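Local coordinates for SnoN,Epimerase SnoN (Streptomyces nogalater, PDB 5EP9), which acts as a non-heme iron, 2-oxoglutarate-dependent epimerase in the biosynthesis of nogalamycin, at residues A[40-52]-A[209-223]. Residues are numbered along the deposited sequence; the frame is centred on the assembly and turned at random. Where two conformers were deposited one is given.
Sequences YRRDGYVHVPGVL and VPLRAGDCTFHHART. With AKG (2-oxoglutaric acid), chain E.
V46 pairs with F218 and V48 with C216, and their four backbone hydrogen bonds join strand 45-48 antiparallel to strand 216-220; the two come from the first and second SnoN portions of the fused construct. Just past helix 30-43, G44 O accepts H220 N (2.9 Å) and T223 OG1 (2.7 Å) from opposite faces of its carbonyl plane. D215 ties the other end: OD2 takes H47 NE2 (2.9 Å) from 53° above the carboxylate plane and R212 N from the opposite face, while OD1 takes G50 N (2.9 Å). CG of H47 anti to its backbone N (chi1 174°) carries the ring to D215, where OD2 lies in the ring plane. Replacing D215 by alanine would probably leave H47 NE2, R212 N and G50 N without this acceptor and the imidazole less firmly fixed in its rotation. V209 CG1 covers one face of that ring. Among the apolar contacts, V48 CG2 meets the F218 ring edge at CE1 (4.1 Å) and V51 CG1 touches C216 SG (3.9 Å). H219 NE2 hydrogen-bonds to OD2 of the iron ligand D144 and weakly to O1 of 2-oxoglutarate (3.2 Å). Strand 45-48 edges the major sheet of this cupin-clan fold, with strand 157-162 across 216-220 and helix 104-114 packed on F218 and V51.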
loop_
_atom_site.group_PDB
_atom_site.type_symbol
_atom_site.label_atom_id
_atom_site.label_comp_id
_atom_site.label_asym_id
_atom_site.label_seq_id
_atom_site.Cartn_x
_atom_site.Cartn_y
_atom_site.Cartn_z
ATOM N N TYR A 40 8.678 10.085 8.758
ATOM C CA TYR A 40 7.323 9.454 8.579
ATOM C C TYR A 40 6.192 10.194 9.385
ATOM O O TYR A 40 5.121 10.486 8.894
ATOM C CB TYR A 40 7.336 7.988 8.915
ATOM C CG TYR A 40 5.989 7.337 8.797
ATOM C CD1 TYR A 40 5.450 7.080 7.555
ATOM C CD2 TYR A 40 5.260 6.953 9.902
ATOM C CE1 TYR A 40 4.201 6.462 7.435
ATOM C CE2 TYR A 40 3.970 6.349 9.792
ATOM C CZ TYR A 40 3.470 6.109 8.578
ATOM O OH TYR A 40 2.254 5.554 8.389
ATOM N N ARG A 41 6.460 10.503 10.627
ATOM C CA ARG A 41 5.476 11.139 11.484
ATOM C C ARG A 41 5.151 12.576 11.018
ATOM O O ARG A 41 3.992 12.956 10.996
ATOM C CB ARG A 41 5.916 11.067 12.946
ATOM C CG ARG A 41 5.649 9.614 13.439
ATOM C CD ARG A 41 5.752 9.404 14.941
ATOM N NE ARG A 41 6.837 10.220 15.485
ATOM C CZ ARG A 41 8.094 9.861 15.631
ATOM N NH1 ARG A 41 8.500 8.623 15.340
ATOM N NH2 ARG A 41 8.949 10.767 16.177
ATOM N N ARG A 42 6.176 13.330 10.672
ATOM C CA ARG A 42 6.062 14.737 10.192
ATOM C C ARG A 42 5.403 14.814 8.821
ATOM O O ARG A 42 4.460 15.510 8.622
ATOM C CB ARG A 42 7.437 15.331 10.095
ATOM C CG ARG A 42 7.475 16.837 9.795
ATOM C CD ARG A 42 8.856 17.488 10.048
ATOM N NE ARG A 42 9.979 16.500 10.057
ATOM C CZ ARG A 42 10.794 16.196 11.103
ATOM N NH1 ARG A 42 10.718 16.853 12.291
ATOM N NH2 ARG A 42 11.752 15.257 10.947
ATOM N N ASP A 43 5.796 13.958 7.945
ATOM C CA ASP A 43 5.321 14.042 6.562
ATOM C C ASP A 43 4.173 13.186 6.175
ATOM O O ASP A 43 3.455 13.481 5.206
ATOM C CB ASP A 43 6.465 13.734 5.562
ATOM C CG ASP A 43 7.610 14.754 5.582
ATOM O OD1 ASP A 43 7.464 15.818 6.151
ATOM O OD2 ASP A 43 8.646 14.461 4.950
ATOM N N GLY A 44 4.064 12.038 6.821
ATOM C CA GLY A 44 3.000 11.073 6.506
ATOM C C GLY A 44 3.397 10.050 5.472
ATOM O O GLY A 44 2.565 9.265 5.033
ATOM N N TYR A 45 4.651 10.130 5.037
ATOM C CA TYR A 45 5.236 9.141 4.165
ATOM C C TYR A 45 6.702 9.133 4.375
ATOM O O TYR A 45 7.268 10.094 4.855
ATOM C CB TYR A 45 4.916 9.426 2.672
ATOM C CG TYR A 45 5.749 10.539 2.114
ATOM C CD1 TYR A 45 5.441 11.844 2.400
ATOM C CD2 TYR A 45 6.916 10.265 1.403
ATOM C CE1 TYR A 45 6.241 12.892 1.919
ATOM C CE2 TYR A 45 7.694 11.286 0.896
ATOM C CZ TYR A 45 7.356 12.565 1.163
ATOM O OH TYR A 45 8.160 13.553 0.749
ATOM N N VAL A 46 7.342 8.082 3.892
ATOM C CA VAL A 46 8.802 8.076 3.819
ATOM C C VAL A 46 9.289 7.187 2.707
ATOM O O VAL A 46 8.640 6.128 2.392
ATOM C CB VAL A 46 9.357 7.736 5.216
ATOM C CG1 VAL A 46 9.389 6.245 5.509
ATOM C CG2 VAL A 46 10.684 8.343 5.422
ATOM N N HIS A 47 10.404 7.570 2.121
ATOM C CA HIS A 47 11.084 6.800 1.108
ATOM C C HIS A 47 12.198 6.010 1.780
ATOM O O HIS A 47 13.037 6.577 2.456
ATOM C CB HIS A 47 11.670 7.761 0.041
ATOM C CG HIS A 47 12.532 7.123 -0.999
ATOM N ND1 HIS A 47 13.552 7.784 -1.617
ATOM C CD2 HIS A 47 12.523 5.891 -1.549
ATOM C CE1 HIS A 47 14.119 7.015 -2.509
ATOM N NE2 HIS A 47 13.516 5.854 -2.476
ATOM N N VAL A 48 12.269 4.722 1.471
ATOM C CA VAL A 48 13.373 3.852 1.950
ATOM C C VAL A 48 14.044 3.197 0.769
ATOM O O VAL A 48 13.477 2.291 0.182
ATOM C CB VAL A 48 12.916 2.715 2.939
ATOM C CG1 VAL A 48 14.109 1.934 3.481
ATOM C CG2 VAL A 48 12.171 3.300 4.115
ATOM N N PRO A 49 15.239 3.622 0.446
ATOM C CA PRO A 49 15.925 2.937 -0.693
ATOM C C PRO A 49 16.449 1.509 -0.395
ATOM O O PRO A 49 16.766 1.211 0.710
ATOM C CB PRO A 49 17.105 3.830 -1.010
ATOM C CG PRO A 49 17.373 4.578 0.268
ATOM C CD PRO A 49 16.054 4.708 1.018
ATOM N N GLY A 50 16.424 0.651 -1.407
ATOM C CA GLY A 50 17.117 -0.640 -1.366
ATOM C C GLY A 50 16.582 -1.529 -0.245
ATOM O O GLY A 50 17.288 -2.131 0.468
ATOM N N VAL A 51 15.271 -1.543 -0.100
ATOM C CA VAL A 51 14.680 -2.403 0.902
ATOM C C VAL A 51 14.770 -3.907 0.449
ATOM O O VAL A 51 14.891 -4.786 1.274
ATOM C CB VAL A 51 13.301 -1.892 1.266
ATOM C CG1 VAL A 51 12.222 -2.397 0.342
ATOM C CG2 VAL A 51 12.980 -2.335 2.615
ATOM N N LEU A 52 14.669 -4.146 -0.845
ATOM C CA LEU A 52 14.926 -5.421 -1.456
ATOM C C LEU A 52 16.244 -5.424 -2.172
ATOM O O LEU A 52 16.645 -4.415 -2.782
ATOM C CB LEU A 52 13.862 -5.748 -2.505
ATOM C CG LEU A 52 12.419 -5.853 -2.045
ATOM C CD1 LEU A 52 11.491 -6.217 -3.221
ATOM C CD2 LEU A 52 12.271 -6.866 -0.907
ATOM N N VAL A 209 7.955 11.528 -5.802
ATOM C CA VAL A 209 9.022 10.631 -5.348
ATOM C C VAL A 209 9.323 9.534 -6.332
ATOM O O VAL A 209 8.817 8.424 -6.205
ATOM C CB VAL A 209 8.629 9.989 -4.020
ATOM C CG1 VAL A 209 9.777 9.144 -3.407
ATOM C CG2 VAL A 209 8.266 11.106 -3.040
ATOM N N PRO A 210 10.214 9.802 -7.236
ATOM C CA PRO A 210 10.669 8.679 -8.071
ATOM C C PRO A 210 11.450 7.634 -7.250
ATOM O O PRO A 210 12.091 7.972 -6.256
ATOM C CB PRO A 210 11.516 9.332 -9.124
ATOM C CG PRO A 210 11.854 10.645 -8.573
ATOM C CD PRO A 210 10.881 11.050 -7.585
ATOM N N LEU A 211 11.378 6.408 -7.720
ATOM C CA LEU A 211 11.948 5.254 -6.975
ATOM C C LEU A 211 12.754 4.395 -7.916
ATOM O O LEU A 211 12.271 4.075 -8.995
ATOM C CB LEU A 211 10.804 4.364 -6.427
ATOM C CG LEU A 211 9.883 4.971 -5.428
ATOM C CD1 LEU A 211 8.855 3.933 -5.018
ATOM C CD2 LEU A 211 10.671 5.420 -4.204
ATOM N N ARG A 212 13.914 3.964 -7.459
ATOM C CA ARG A 212 14.607 2.849 -8.128
ATOM C C ARG A 212 14.001 1.482 -7.778
ATOM O O ARG A 212 13.388 1.315 -6.712
ATOM C CB ARG A 212 16.087 2.872 -7.734
ATOM C CG ARG A 212 16.781 4.185 -8.179
ATOM C CD ARG A 212 18.097 3.964 -8.799
ATOM N NE ARG A 212 17.909 3.326 -10.161
ATOM C CZ ARG A 212 18.806 3.381 -11.158
ATOM N NH1 ARG A 212 19.940 4.058 -10.961
ATOM N NH2 ARG A 212 18.546 2.834 -12.361
ATOM N N ALA A 213 14.219 0.497 -8.659
ATOM C CA ALA A 213 13.835 -0.875 -8.363
ATOM C C ALA A 213 14.357 -1.247 -6.998
ATOM O O ALA A 213 15.527 -1.033 -6.698
ATOM C CB ALA A 213 14.409 -1.842 -9.415
ATOM N N GLY A 214 13.486 -1.839 -6.170
ATOM C CA GLY A 214 13.835 -2.338 -4.823
ATOM C C GLY A 214 13.697 -1.325 -3.724
ATOM O O GLY A 214 13.896 -1.648 -2.561
ATOM N N ASP A 215 13.460 -0.078 -4.101
ATOM C CA ASP A 215 13.065 0.971 -3.115
ATOM C C ASP A 215 11.638 0.789 -2.741
ATOM O O ASP A 215 10.819 0.189 -3.497
ATOM C CB ASP A 215 13.155 2.393 -3.713
ATOM C CG ASP A 215 14.564 2.857 -3.964
ATOM O OD1 ASP A 215 15.550 2.106 -3.796
ATOM O OD2 ASP A 215 14.677 3.996 -4.449
ATOM N N CYS A 216 11.276 1.317 -1.578
ATOM C CA CYS A 216 9.843 1.458 -1.279
ATOM C C CYS A 216 9.541 2.804 -0.676
ATOM O O CYS A 216 10.439 3.573 -0.236
ATOM C CB CYS A 216 9.339 0.333 -0.358
ATOM S SG CYS A 216 9.828 0.473 1.341
ATOM N N THR A 217 8.255 3.063 -0.652
ATOM C CA THR A 217 7.691 4.067 0.230
ATOM C C THR A 217 6.784 3.388 1.261
ATOM O O THR A 217 6.238 2.316 1.003
ATOM C CB THR A 217 6.925 5.133 -0.504
ATOM O OG1 THR A 217 5.950 4.553 -1.390
ATOM C CG2 THR A 217 7.864 5.997 -1.328
ATOM N N PHE A 218 6.664 4.061 2.409
ATOM C CA PHE A 218 5.585 3.857 3.340
ATOM C C PHE A 218 4.755 5.104 3.401
ATOM O O PHE A 218 5.292 6.220 3.460
ATOM C CB PHE A 218 6.107 3.566 4.712
ATOM C CG PHE A 218 6.835 2.247 4.825
ATOM C CD1 PHE A 218 8.172 2.195 4.595
ATOM C CD2 PHE A 218 6.127 1.086 5.133
ATOM C CE1 PHE A 218 8.860 0.995 4.678
ATOM C CE2 PHE A 218 6.802 -0.108 5.268
ATOM C CZ PHE A 218 8.183 -0.165 5.049
ATOM N N HIS A 219 3.435 4.945 3.334
ATOM C CA HIS A 219 2.540 6.078 3.603
ATOM C C HIS A 219 1.392 5.744 4.534
ATOM O O HIS A 219 0.708 4.702 4.440
ATOM C CB HIS A 219 2.085 6.765 2.306
ATOM C CG HIS A 219 1.121 6.000 1.493
ATOM N ND1 HIS A 219 1.517 5.091 0.544
ATOM C CD2 HIS A 219 -0.226 6.056 1.419
ATOM C CE1 HIS A 219 0.452 4.629 -0.092
ATOM N NE2 HIS A 219 -0.613 5.184 0.432
ATOM N N HIS A 220 1.116 6.728 5.346
ATOM C CA HIS A 220 -0.018 6.730 6.293
ATOM C C HIS A 220 -1.360 6.756 5.569
ATOM O O HIS A 220 -1.533 7.318 4.522
ATOM C CB HIS A 220 0.146 7.964 7.223
ATOM C CG HIS A 220 -0.743 7.999 8.435
ATOM N ND1 HIS A 220 -2.087 8.337 8.388
ATOM C CD2 HIS A 220 -0.444 7.843 9.746
ATOM C CE1 HIS A 220 -2.589 8.304 9.600
ATOM N NE2 HIS A 220 -1.611 8.068 10.440
ATOM N N ALA A 221 -2.330 6.126 6.177
ATOM C CA ALA A 221 -3.677 5.968 5.619
ATOM C C ALA A 221 -4.458 7.284 5.452
ATOM O O ALA A 221 -5.469 7.296 4.758
ATOM C CB ALA A 221 -4.481 5.040 6.540
ATOM N N ARG A 222 -4.024 8.310 6.151
ATOM C CA ARG A 222 -4.598 9.665 6.007
ATOM C C ARG A 222 -3.786 10.602 5.075
ATOM O O ARG A 222 -4.215 11.713 4.785
ATOM C CB ARG A 222 -4.882 10.326 7.369
ATOM C CG ARG A 222 -6.026 9.642 8.174
ATOM C CD ARG A 222 -6.643 10.374 9.363
ATOM N NE ARG A 222 -7.165 11.700 9.056
ATOM C CZ ARG A 222 -8.431 11.974 8.869
ATOM N NH1 ARG A 222 -9.368 11.030 8.967
ATOM N NH2 ARG A 222 -8.754 13.229 8.593
ATOM N N THR A 223 -2.636 10.120 4.560
ATOM C CA THR A 223 -1.829 10.966 3.673
ATOM C C THR A 223 -2.426 11.019 2.278
ATOM O O THR A 223 -2.691 9.984 1.689
ATOM C CB THR A 223 -0.436 10.457 3.600
ATOM O OG1 THR A 223 0.128 10.487 4.918
ATOM C CG2 THR A 223 0.425 11.288 2.648
HETATM C C1 AKG E . -1.780 3.182 -2.593
HETATM O O1 AKG E . -2.447 3.461 -1.563
HETATM O O2 AKG E . -0.806 2.391 -2.566
HETATM C C2 AKG E . -2.105 3.841 -3.880
HETATM O O5 AKG E . -3.056 4.647 -3.922
HETATM C C3 AKG E . -1.244 3.466 -5.109
HETATM C C4 AKG E . -1.473 4.290 -6.372
HETATM C C5 AKG E . -0.651 3.897 -7.578
HETATM O O3 AKG E . 0.212 3.008 -7.466
HETATM O O4 AKG E . -0.881 4.444 -8.700
#